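Local coordinates for flagellar regulatory protein C (Vibrio cholerae, PDB 4QHS) that probably couples ATP hydrolysis by its heptameric AAA+ domain to activation of sigma-54-dependent transcription of flagellar genes, at residues Leu198-Ile203 / Pro213-Ala218. Numbering follows the deposited sequence.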
loop_
_atom_site.group_PDB
_atom_site.type_symbol
_atom_site.label_atom_id
_atom_site.label_comp_id
_atom_site.label_asym_id
_atom_site.label_seq_id
_atom_site.Cartn_x
_atom_site.Cartn_y
_atom_site.Cartn_z
ATOM N N LEU A 198 43.267 26.924 -19.311
ATOM C CA LEU A 198 41.828 26.964 -19.138
ATOM C C LEU A 198 41.412 28.216 -18.390
ATOM O O LEU A 198 40.512 28.904 -18.788
ATOM C CB LEU A 198 41.346 25.711 -18.411
ATOM C CG LEU A 198 39.865 25.400 -18.478
ATOM C CD1 LEU A 198 39.357 25.433 -19.865
ATOM C CD2 LEU A 198 39.622 24.076 -17.874
ATOM N N ALA A 199 42.106 28.501 -17.311
ATOM C CA ALA A 199 41.828 29.672 -16.512
ATOM C C ALA A 199 41.748 30.938 -17.331
ATOM O O ALA A 199 40.780 31.642 -17.287
ATOM C CB ALA A 199 42.863 29.807 -15.460
ATOM N N ASN A 200 42.787 31.224 -18.086
ATOM C CA ASN A 200 42.809 32.421 -18.877
ATOM C C ASN A 200 41.658 32.456 -19.840
ATOM O O ASN A 200 41.067 33.475 -20.069
ATOM C CB ASN A 200 44.138 32.541 -19.608
ATOM C CG ASN A 200 45.222 33.106 -18.746
ATOM O OD1 ASN A 200 45.164 34.237 -18.340
ATOM N ND2 ASN A 200 46.220 32.323 -18.478
ATOM N N HIS A 201 41.337 31.320 -20.412
ATOM C CA HIS A 201 40.249 31.271 -21.358
ATOM C C HIS A 201 38.972 31.751 -20.714
ATOM O O HIS A 201 38.196 32.480 -21.299
ATOM C CB HIS A 201 40.068 29.858 -21.882
ATOM C CG HIS A 201 39.219 29.783 -23.105
ATOM N ND1 HIS A 201 37.856 29.628 -23.053
ATOM C CD2 HIS A 201 39.538 29.864 -24.413
ATOM C CE1 HIS A 201 37.372 29.612 -24.276
ATOM N NE2 HIS A 201 38.373 29.747 -25.120
ATOM N N LEU A 202 38.769 31.325 -19.485
ATOM C CA LEU A 202 37.607 31.708 -18.726
ATOM C C LEU A 202 37.609 33.191 -18.542
ATOM O O LEU A 202 36.609 33.851 -18.715
ATOM C CB LEU A 202 37.626 31.030 -17.386
ATOM C CG LEU A 202 37.278 29.572 -17.483
ATOM C CD1 LEU A 202 37.633 28.885 -16.234
ATOM C CD2 LEU A 202 35.838 29.475 -17.734
ATOM N N ILE A 203 38.759 33.727 -18.206
ATOM C CA ILE A 203 38.859 35.149 -18.064
ATOM C C ILE A 203 38.664 35.805 -19.396
ATOM O O ILE A 203 38.003 36.810 -19.500
ATOM C CB ILE A 203 40.198 35.541 -17.535
ATOM C CG1 ILE A 203 40.451 34.832 -16.230
ATOM C CG2 ILE A 203 40.237 36.965 -17.270
ATOM C CD1 ILE A 203 41.267 35.602 -15.328
ATOM N N PRO A 213 40.570 42.341 -21.466
ATOM C CA PRO A 213 40.923 41.081 -20.794
ATOM C C PRO A 213 41.913 41.302 -19.677
ATOM O O PRO A 213 43.070 41.620 -19.925
ATOM C CB PRO A 213 41.541 40.236 -21.909
ATOM C CG PRO A 213 41.996 41.232 -22.943
ATOM C CD PRO A 213 41.010 42.365 -22.874
ATOM N N VAL A 214 41.469 41.106 -18.444
ATOM C CA VAL A 214 42.306 41.451 -17.309
ATOM C C VAL A 214 43.626 40.664 -17.171
ATOM O O VAL A 214 44.635 41.302 -16.885
ATOM C CB VAL A 214 41.503 41.341 -15.975
ATOM C CG1 VAL A 214 40.111 41.924 -16.154
ATOM C CG2 VAL A 214 41.415 39.916 -15.477
ATOM N N PRO A 215 43.646 39.326 -17.447
ATOM C CA PRO A 215 44.645 38.431 -16.856
ATOM C C PRO A 215 45.752 39.098 -16.070
ATOM O O PRO A 215 45.500 39.520 -14.937
ATOM C CB PRO A 215 45.212 37.713 -18.079
ATOM C CG PRO A 215 44.036 37.615 -19.015
ATOM C CD PRO A 215 42.977 38.602 -18.544
ATOM N N SER A 216 46.949 39.175 -16.654
ATOM C CA SER A 216 48.162 39.602 -15.948
ATOM C C SER A 216 48.185 39.044 -14.516
ATOM O O SER A 216 48.873 39.569 -13.632
ATOM C CB SER A 216 48.279 41.133 -15.943
ATOM O OG SER A 216 47.089 41.759 -15.487
ATOM N N ILE A 217 47.328 38.049 -14.305
ATOM C CA ILE A 217 47.118 37.459 -13.012
ATOM C C ILE A 217 48.420 36.977 -12.408
ATOM O O ILE A 217 49.049 36.081 -12.897
ATOM C CB ILE A 217 46.107 36.345 -13.132
ATOM C CG1 ILE A 217 46.335 35.296 -12.088
ATOM C CG2 ILE A 217 46.249 35.668 -14.435
ATOM C CD1 ILE A 217 46.402 33.972 -12.686
ATOM N N ALA A 218 48.813 37.622 -11.331
ATOM C CA ALA A 218 50.009 37.279 -10.621
ATOM C C ALA A 218 50.332 35.820 -10.794
ATOM O O ALA A 218 49.454 34.998 -10.908
ATOM C CB ALA A 218 49.862 37.613 -9.165
#
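Asn-200 presents the oxygen end of its side-chain amide to the pyrrolidine ring of Pro-215, the two planes inclined at about 30°. Asn-200 OD1 sits 3.5 Å from Pro-215 CB and almost as near Pro-215 CG, so the carbonyl oxygen meets the CB-CG side of the ring from somewhat above its plane, in van der Waals contact. At the nitrogen end of the same amide, ND2 turns back to its own helix and makes a weak hydrogen bond to Glu-196 O. Ile-217 comes in beside the oxygen end, tilted from the amide plane, its CG2 4.3 Å from Asn-200 OD1, at the limit of contact.

Ile-203, one turn further along the helix, comes over the same face of the proline ring, above its CD corner. Its CG2 methyl lies anti to the backbone N (chi1 -56° for CG1), which carries it out to the loop. Here the packing is tight: Ile-203 CG2 to Pro-215 CD is 3.4 Å. The same methyl is 3.6 Å from Val-214 CG2, the two side chains crossing at about a right angle. A single methyl thus bridges consecutive loop residues, while Asn-200 keeps to the CB-CG edge of the same ring face. The closest CA atoms, Asn-200 CA and Pro-215 CA, are 6.6 Å apart, and the contact is made by side chains.

Helix 233-247 backs this apolar patch, with Val-241 against Ile-203 and Leu-245 against Val-214. The loop then ends at Ala-218, the N-cap residue of helix 219-226. The arrangement is a loop joining two successive helices of the helical lid of the AAA+ ATPase, the irregular segment 213-218 folding back over helix 195-208 before the next helix starts.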